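Local coordinates for transcriptional regulator, MarR/EmrR family (Clostridium acetobutylicum, PDB 3JW4), which probably binds DNA as a dimeric winged helix-turn-helix transcription factor of the MarR family, at residues 57-60 with 61-64; 130-133 with 134-137. All blocks are in the same frame, centred on the assembly; numbering follows the deposited sequence.

Interaction 1. Residues 57-60 with 61-64; sequences GIIQ and KDLA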
loop_
_atom_site.group_PDB
_atom_site.type_symbol
_atom_site.label_atom_id
_atom_site.label_comp_id
_atom_site.label_asym_id
_atom_site.label_seq_id
_atom_site.Cartn_x
_atom_site.Cartn_y
_atom_site.Cartn_z
ATOM N N GLY B 57 -11.266 -18.461 20.363
ATOM C CA GLY B 57 -10.641 -19.654 19.834
ATOM C C GLY B 57 -10.086 -19.353 18.453
ATOM O O GLY B 57 -10.839 -19.256 17.510
ATOM N N ILE B 58 -8.771 -19.192 18.340
ATOM C CA ILE B 58 -8.151 -18.886 17.051
ATOM C C ILE B 58 -7.316 -20.081 16.628
ATOM O O ILE B 58 -6.469 -20.532 17.401
ATOM C CB ILE B 58 -7.207 -17.679 17.176
ATOM C CG1 ILE B 58 -7.991 -16.405 17.433
ATOM C CG2 ILE B 58 -6.385 -17.476 15.893
ATOM C CD1 ILE B 58 -7.094 -15.370 18.001
ATOM N N ILE B 59 -7.550 -20.606 15.428
ATOM C CA ILE B 59 -6.637 -21.610 14.851
ATOM C C ILE B 59 -5.856 -21.042 13.660
ATOM O O ILE B 59 -6.162 -19.964 13.154
ATOM C CB ILE B 59 -7.361 -22.929 14.475
ATOM C CG1 ILE B 59 -8.332 -22.722 13.311
ATOM C CG2 ILE B 59 -8.081 -23.512 15.694
ATOM C CD1 ILE B 59 -8.946 -24.011 12.805
ATOM N N GLN B 60 -4.819 -21.752 13.226
ATOM C CA GLN B 60 -3.967 -21.204 12.162
ATOM C C GLN B 60 -4.781 -20.861 10.919
ATOM O O GLN B 60 -4.563 -19.812 10.310
ATOM C CB GLN B 60 -2.796 -22.127 11.818
ATOM C CG GLN B 60 -1.881 -21.520 10.741
ATOM C CD GLN B 60 -0.606 -22.291 10.526
ATOM O OE1 GLN B 60 -0.003 -22.798 11.477
ATOM N NE2 GLN B 60 -0.164 -22.364 9.270
ATOM N N LYS B 61 -5.737 -21.724 10.567
ATOM C CA LYS B 61 -6.678 -21.452 9.472
ATOM C C LYS B 61 -7.316 -20.047 9.502
ATOM O O LYS B 61 -7.387 -19.394 8.468
ATOM C CB LYS B 61 -7.791 -22.519 9.429
ATOM C CG LYS B 61 -7.519 -23.716 8.508
ATOM C CD LYS B 61 -8.063 -25.060 9.066
ATOM C CE LYS B 61 -9.577 -25.055 9.344
ATOM N NZ LYS B 61 -10.404 -24.979 8.112
ATOM N N ASP B 62 -7.799 -19.590 10.661
ATOM C CA ASP B 62 -8.458 -18.266 10.744
ATOM C C ASP B 62 -7.478 -17.123 10.421
ATOM O O ASP B 62 -7.877 -16.053 9.942
ATOM C CB ASP B 62 -9.032 -17.997 12.150
ATOM C CG ASP B 62 -9.987 -19.092 12.642
ATOM O OD1 ASP B 62 -10.857 -19.542 11.867
ATOM O OD2 ASP B 62 -9.879 -19.475 13.827
ATOM N N LEU B 63 -6.202 -17.339 10.728
ATOM C CA LEU B 63 -5.176 -16.329 10.483
ATOM C C LEU B 63 -4.862 -16.275 8.975
ATOM O O LEU B 63 -4.843 -15.203 8.386
ATOM C CB LEU B 63 -3.929 -16.619 11.329
ATOM C CG LEU B 63 -4.163 -16.530 12.846
ATOM C CD1 LEU B 63 -2.922 -16.921 13.645
ATOM C CD2 LEU B 63 -4.617 -15.136 13.226
ATOM N N ALA B 64 -4.657 -17.431 8.351
ATOM C CA ALA B 64 -4.562 -17.515 6.864
ATOM C C ALA B 64 -5.630 -16.692 6.114
ATOM O O ALA B 64 -5.296 -15.887 5.236
ATOM C CB ALA B 64 -4.600 -18.974 6.403
#

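Interaction 2. Residues 130-133 with 134-137; sequences TKDE and QKQL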
loop_
_atom_site.group_PDB
_atom_site.type_symbol
_atom_site.label_atom_id
_atom_site.label_comp_id
_atom_site.label_asym_id
_atom_site.label_seq_id
_atom_site.Cartn_x
_atom_site.Cartn_y
_atom_site.Cartn_z
ATOM N N THR B 130 -8.289 21.441 12.718
ATOM C CA THR B 130 -9.345 21.821 13.662
ATOM C C THR B 130 -10.250 20.618 13.950
ATOM O O THR B 130 -10.287 19.664 13.171
ATOM C CB THR B 130 -10.236 22.921 13.097
ATOM O OG1 THR B 130 -10.927 22.423 11.946
ATOM C CG2 THR B 130 -9.422 24.157 12.692
ATOM N N LYS B 131 -10.981 20.662 15.065
ATOM C CA LYS B 131 -11.984 19.633 15.346
ATOM C C LYS B 131 -12.993 19.458 14.181
ATOM O O LYS B 131 -13.364 18.344 13.846
ATOM C CB LYS B 131 -12.704 19.927 16.676
ATOM C CG LYS B 131 -11.946 19.360 17.896
ATOM C CD LYS B 131 -12.286 20.104 19.218
ATOM C CE LYS B 131 -11.515 19.545 20.408
ATOM N NZ LYS B 131 -10.412 18.607 19.960
ATOM N N ASP B 132 -13.406 20.542 13.540
ATOM C CA ASP B 132 -14.353 20.410 12.443
ATOM C C ASP B 132 -13.719 19.699 11.230
ATOM O O ASP B 132 -14.314 18.819 10.618
ATOM C CB ASP B 132 -14.910 21.763 12.049
ATOM C CG ASP B 132 -16.137 21.637 11.164
ATOM O OD1 ASP B 132 -17.039 20.826 11.517
ATOM O OD2 ASP B 132 -16.201 22.322 10.124
ATOM N N GLU B 133 -12.487 20.063 10.921
ATOM C CA GLU B 133 -11.755 19.424 9.840
ATOM C C GLU B 133 -11.568 17.923 10.110
ATOM O O GLU B 133 -11.677 17.111 9.205
ATOM C CB GLU B 133 -10.405 20.120 9.620
ATOM C CG GLU B 133 -10.492 21.412 8.829
ATOM C CD GLU B 133 -9.233 22.289 9.002
ATOM O OE1 GLU B 133 -8.401 22.036 9.901
ATOM O OE2 GLU B 133 -9.083 23.238 8.240
ATOM N N GLN B 134 -11.307 17.559 11.349
ATOM C CA GLN B 134 -11.196 16.139 11.723
ATOM C C GLN B 134 -12.511 15.365 11.510
ATOM O O GLN B 134 -12.510 14.226 11.056
ATOM C CB GLN B 134 -10.776 15.997 13.183
ATOM C CG GLN B 134 -9.367 16.546 13.470
ATOM C CD GLN B 134 -9.029 16.547 14.950
ATOM O OE1 GLN B 134 -9.251 15.568 15.643
ATOM N NE2 GLN B 134 -8.474 17.633 15.422
ATOM N N LYS B 135 -13.615 15.998 11.844
ATOM C CA LYS B 135 -14.937 15.393 11.693
ATOM C C LYS B 135 -15.269 15.275 10.189
ATOM O O LYS B 135 -15.729 14.236 9.701
ATOM C CB LYS B 135 -15.956 16.265 12.418
ATOM C CG LYS B 135 -17.080 15.513 13.045
ATOM C CD LYS B 135 -17.941 16.415 13.985
ATOM C CE LYS B 135 -18.463 17.660 13.271
ATOM N NZ LYS B 135 -18.901 17.398 11.876
ATOM N N GLN B 136 -14.989 16.325 9.441
ATOM C CA GLN B 136 -15.216 16.266 7.998
ATOM C C GLN B 136 -14.362 15.184 7.340
ATOM O O GLN B 136 -14.867 14.428 6.533
ATOM C CB GLN B 136 -14.985 17.620 7.356
ATOM C CG GLN B 136 -15.985 18.648 7.790
ATOM C CD GLN B 136 -15.574 20.069 7.443
ATOM O OE1 GLN B 136 -14.461 20.325 6.946
ATOM N NE2 GLN B 136 -16.481 21.020 7.716
ATOM N N LEU B 137 -13.085 15.080 7.707
ATOM C CA LEU B 137 -12.189 14.108 7.077
ATOM C C LEU B 137 -12.646 12.671 7.349
ATOM O O LEU B 137 -12.591 11.809 6.453
ATOM C CB LEU B 137 -10.758 14.274 7.570
ATOM C CG LEU B 137 -9.661 13.383 6.978
ATOM C CD1 LEU B 137 -9.557 13.481 5.445
ATOM C CD2 LEU B 137 -8.309 13.670 7.615
#

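Interaction 1. Residues 57-60 with 61-64
Ile59 and Asp62 meet where the loop after helix 41-53 turns into the short helix 60-64, a local contact at the N-terminal end of a helix, on the surface of what is, by family, the winged helix-turn-helix domain. Ile59 is the N-cap residue, and Asp62 reaches back to it from the first turn. Its OD2 accepts the backbone N of Ile59 at 3.0 Å in an almost straight bond, 172° at the hydrogen, although the N-H arrives from above the carboxylate plane, 37° out of it. With chi1 -55°, Asp62 CG lies beside its own backbone N, and from there OD2 reaches back to Ile59 N. In return, Asp62 N makes a weak, bent bond to Ile59 O, and the two links together close the turn. The regular helical pattern starts one residue later, with Ala64 N to Gln60 O at 3.1 Å; Leu63 N adds a second, weak bond to the same oxygen.

Apolar groups flank this polar turn. The Ile59 CG1 branch sits between its backbone N and carbonyl carbon, which carries CD1 alongside the Lys61 chain, 3.7 Å from Lys61 CE; the two side chains run the same way, and Ile59 CG1 also lies beside Asp62 OD2. Ile58 and Leu63 cross at about a right angle, with Ile58 CG2 set against Leu63 CG at 3.9 Å.

This pair sits against the neighbouring helices and the strand. Ile58 rests on Ile50 and Asn53 of helix 41-53 and is tied through its backbone to Ile101 of strand 100-103, while Leu63 touches Tyr49, Ile101 and Leu78, the last on helix 74-83. The helix start is thereby seated among helix 41-53, helix 74-83 and the wing strand 100-103.

Interaction 2. Residues 130-133 with 134-137
Gln134 folds back over Thr130 at the start of helix 131-146, and with Asp132 and Glu133 it carries this contact. Its CG lies 3.3 Å from Thr130 O, the oxygen that also accepts Gln134 N at 3.0 Å. The chain is extended beyond CG, which takes NE2 past Thr130 to a hydrogen bond with Leu129 O.

Asp132 projects on another side. With CG anti to the backbone N (chi1 -166°), its carboxylate swings forward over the next turn, where OD2 comes 2.8 Å from Gln136 NE2; the angle is poor for a hydrogen bond, and the two planes stand 68° apart. Asp132 OD1 forms a long salt bridge, 3.9 Å, with Lys135 NZ.

Glu133 turns back to the helix start. Its OE1 accepts Thr130 N at 2.9 Å on the anti side, though tilted well out of the carboxylate plane, and the same oxygen pairs with Lys143 of the second subunit. Glu133 also packs on Ile140 of that subunit, as does Leu137, placing this turn at the dimer interface. Thr130 OG1 in turn accepts Glu133 N at 3.0 Å, and these reciprocal bonds make a classic capping box at the helix N terminus.

How the interactions relate
Both interactions are helix starts, and each closes only a short turn of chain. From the N terminus, interaction 1 comes first, after helices 14-35 and 41-53, and opens helix 60-64. The chain then runs through helix 74-83, the two-stranded wing 87-90 and 100-103, and the long helix 105-126 before interaction 2 begins helix 131-146. The contacts therefore follow in series, neither enclosing nor crossing the other. Interactions 1 and 2 lie on opposite sides of the chain's centre, their centres about 38 Å apart and their nearest atoms about 28 Å apart. Interaction 1 belongs to the probable DNA-binding part, interaction 2 to the dimer-forming end, with helix 105-126 connecting the two.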